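Local coordinates for protein galactose-1-phosphate uridylyltransferase (Pyrobaculum aerophilum str. IM2, PDB 6K9Z) that binds zinc and iron(III) ions and probably transfers uridylyl groups between UDP-glucose and hexose 1-phosphates such as galactose 1-phosphate, at residues 88-93 against 232-237. The protein carries 1 engineered substitution. Numbering follows the deposited sequence.
Sequences VDDLSD and ITLCAL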
ATOM      1  N   VAL A  88     -23.393 -16.434  -2.093  1.00 39.32           N
ATOM      2  CA  VAL A  88     -23.045 -16.234  -0.659  1.00 36.99           C
ATOM      3  C   VAL A  88     -22.299 -14.907  -0.678  1.00 35.89           C
ATOM      4  O   VAL A  88     -21.412 -14.818  -1.517  1.00 35.44           O
ATOM      5  CB  VAL A  88     -22.189 -17.422  -0.171  1.00 35.96           C
ATOM      6  CG1 VAL A  88     -21.521 -17.187   1.175  1.00 35.04           C
ATOM      7  CG2 VAL A  88     -23.022 -18.688  -0.132  1.00 36.94           C
ATOM      8  N   ASP A  89     -22.676 -13.900   0.116  1.00 36.24           N
ATOM      9  CA  ASP A  89     -21.960 -12.593   0.090  1.00 35.90           C
ATOM     10  C   ASP A  89     -20.522 -12.773   0.580  1.00 33.51           C
ATOM     11  O   ASP A  89     -19.587 -12.237  -0.102  1.00 32.88           O
ATOM     12  CB  ASP A  89     -22.637 -11.501   0.917  1.00 39.16           C
ATOM     13  CG  ASP A  89     -21.812 -10.206   0.933  1.00 40.59           C
ATOM     14  OD1 ASP A  89     -21.738  -9.523  -0.127  1.00 41.52           O
ATOM     15  OD2 ASP A  89     -21.213  -9.884   2.000  1.00 40.53           O
ATOM     16  N   ASP A  90     -20.315 -13.496   1.700  1.00 30.88           N
ATOM     17  CA  ASP A  90     -19.004 -13.468   2.421  1.00 29.06           C
ATOM     18  C   ASP A  90     -18.603 -14.866   2.925  1.00 27.85           C
ATOM     19  O   ASP A  90     -19.474 -15.703   3.177  1.00 27.94           O
ATOM     20  CB  ASP A  90     -19.043 -12.458   3.585  1.00 29.71           C
ATOM     21  CG  ASP A  90     -17.669 -12.261   4.204  1.00 29.02           C
ATOM     22  OD1 ASP A  90     -16.665 -12.272   3.426  1.00 28.59           O
ATOM     23  OD2 ASP A  90     -17.576 -12.197   5.445  1.00 29.45           O
ATOM     24  N   LEU A  91     -17.323 -15.061   3.184  1.00 27.31           N
ATOM     25  CA  LEU A  91     -16.785 -16.231   3.923  1.00 26.88           C
ATOM     26  C   LEU A  91     -17.583 -16.417   5.211  1.00 28.18           C
ATOM     27  O   LEU A  91     -17.954 -17.546   5.552  1.00 28.02           O
ATOM     28  CB  LEU A  91     -15.315 -15.956   4.206  1.00 26.43           C
ATOM     29  CG  LEU A  91     -14.551 -17.059   4.911  1.00 26.34           C
ATOM     30  CD1 LEU A  91     -14.525 -18.329   4.066  1.00 25.66           C
ATOM     31  CD2 LEU A  91     -13.144 -16.549   5.184  1.00 26.77           C
ATOM     32  N   SER A  92     -17.904 -15.321   5.907  1.00 22.84           N
ATOM     33  CA  SER A  92     -18.596 -15.372   7.221  1.00 23.12           C
ATOM     34  C   SER A  92     -20.027 -15.890   7.100  1.00 23.65           C
ATOM     35  O   SER A  92     -20.600 -16.292   8.140  1.00 23.96           O
ATOM     36  CB  SER A  92     -18.547 -14.027   7.934  1.00 24.19           C
ATOM     37  OG  SER A  92     -19.356 -13.045   7.311  1.00 25.36           O
ATOM     38  N   ASP A  93     -20.596 -15.963   5.893  1.00 23.53           N
ATOM     39  CA  ASP A  93     -21.971 -16.510   5.711  1.00 24.76           C
ATOM     40  C   ASP A  93     -21.945 -18.032   5.595  1.00 24.26           C
ATOM     41  O   ASP A  93     -23.008 -18.648   5.691  1.00 24.91           O
ATOM     42  CB  ASP A  93     -22.647 -15.860   4.516  1.00 25.87           C
ATOM     43  CG  ASP A  93     -22.823 -14.375   4.732  1.00 26.85           C
ATOM     44  OD1 ASP A  93     -23.539 -14.018   5.686  1.00 28.48           O
ATOM     45  OD2 ASP A  93     -22.266 -13.578   3.951  1.00 28.10           O
ATOM     46  N   ILE A 232     -16.692 -15.275  13.100  1.00 18.15           N
ATOM     47  CA  ILE A 232     -17.295 -14.288  14.035  1.00 18.72           C
ATOM     48  C   ILE A 232     -16.699 -12.897  13.754  1.00 18.50           C
ATOM     49  O   ILE A 232     -17.471 -11.924  13.805  1.00 19.55           O
ATOM     50  CB  ILE A 232     -17.134 -14.778  15.479  1.00 19.30           C
ATOM     51  CG1 ILE A 232     -18.073 -15.983  15.658  1.00 20.38           C
ATOM     52  CG2 ILE A 232     -17.452 -13.663  16.457  1.00 19.56           C
ATOM     53  CD1 ILE A 232     -17.933 -16.713  16.967  1.00 21.99           C
ATOM     54  N   THR A 233     -15.395 -12.791  13.491  1.00 18.22           N
ATOM     55  CA  THR A 233     -14.711 -11.476  13.267  1.00 17.96           C
ATOM     56  C   THR A 233     -15.279 -10.868  11.970  1.00 17.15           C
ATOM     57  O   THR A 233     -15.678  -9.687  11.932  1.00 17.04           O
ATOM     58  CB  THR A 233     -13.181 -11.631  13.284  1.00 17.81           C
ATOM     59  OG1 THR A 233     -12.735 -12.089  14.555  1.00 17.79           O
ATOM     60  CG2 THR A 233     -12.509 -10.319  12.933  1.00 18.30           C
ATOM     61  N   LEU A 234     -15.404 -11.672  10.917  1.00 16.97           N
ATOM     62  CA  LEU A 234     -15.865 -11.121   9.613  1.00 17.02           C
ATOM     63  C   LEU A 234     -17.356 -10.789   9.726  1.00 17.84           C
ATOM     64  O   LEU A 234     -17.808  -9.807   9.140  1.00 17.74           O
ATOM     65  CB  LEU A 234     -15.511 -12.104   8.508  1.00 16.82           C
ATOM     66  CG  LEU A 234     -14.015 -12.213   8.237  1.00 16.52           C
ATOM     67  CD1 LEU A 234     -13.741 -13.318   7.229  1.00 16.66           C
ATOM     68  CD2 LEU A 234     -13.427 -10.883   7.774  1.00 16.36           C
ATOM     69  N   CYS A 235     -18.121 -11.557  10.487  1.00 18.23           N
ATOM     70  CA  CYS A 235     -19.545 -11.267  10.753  1.00 19.16           C
ATOM     71  C   CYS A 235     -19.659  -9.877  11.398  1.00 19.51           C
ATOM     72  O   CYS A 235     -20.486  -9.061  10.966  1.00 20.80           O
ATOM     73  CB  CYS A 235     -20.172 -12.364  11.597  1.00 20.30           C
ATOM     74  SG  CYS A 235     -21.857 -12.011  12.146  1.00 22.53           S
ATOM     75  N   ALA A 236     -18.800  -9.574  12.366  1.00 19.10           N
ATOM     76  CA  ALA A 236     -18.826  -8.276  13.062  1.00 19.96           C
ATOM     77  C   ALA A 236     -18.543  -7.146  12.059  1.00 20.32           C
ATOM     78  O   ALA A 236     -19.223  -6.122  12.112  1.00 21.02           O
ATOM     79  CB  ALA A 236     -17.822  -8.259  14.163  1.00 19.66           C
ATOM     80  N   LEU A 237     -17.598  -7.344  11.151  1.00 21.58           N
ATOM     81  CA  LEU A 237     -17.201  -6.286  10.186  1.00 23.55           C
ATOM     82  C   LEU A 237     -18.381  -6.048   9.266  1.00 26.50           C
ATOM     83  O   LEU A 237     -18.575  -4.878   8.908  1.00 28.17           O
ATOM     84  CB  LEU A 237     -15.934  -6.658   9.403  1.00 24.22           C
ATOM     85  CG  LEU A 237     -14.679  -6.647  10.263  1.00 25.70           C
ATOM     86  CD1 LEU A 237     -13.427  -6.951   9.448  1.00 28.41           C
ATOM     87  CD2 LEU A 237     -14.508  -5.309  10.950  1.00 25.84           C
TER
HETATM   88  O   HOH W   1     -17.363  -9.487   6.390  1.00 19.20           O
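Leu234 of helix 220-240 meets Ser92, Leu91 and Asp90 of the loop between strand 76-81 and helix 96-114. Ser92 CB lies 3.6 Å from Leu234 CB. Ser92 CB is also 3.6 Å from the backbone N of Cys235. Leu234 CG is anti to the carbonyl carbon (chi1 -69°), and beyond it Leu234 CD1 reaches CD2 of Leu91 at 3.9 Å. This is a plain apolar contact. Asp90 crosses Leu234 at about a right angle, with OD2 against CB.

Within the loop, Asp90 and Ser92 also bond to each other. Asp90 OD2 accepts from the backbone N of Ser92 at 3.2 Å, which makes an Asx turn. That N-H comes from above the carboxylate plane. The Ser92 hydroxyl OG donates to Asp90 OD2 at 2.7 Å, on its anti side and near the plane. A water gives a third bond to Asp90 OD2, at 2.9 Å, and another to Leu234 O, at 2.8 Å. The other oxygen, Asp90 OD1, is hydrogen-bonded to Tyr247. Cys235 is disulfide-bonded to Cys312, which ties this helix to the C-terminal part of the chain.

The contact thus joins the N-terminal and C-terminal uridylyltransferase regions through mostly buried van der Waals contacts and one bridging water. The three donors at OD2 would be expected to favour an ionised Asp90.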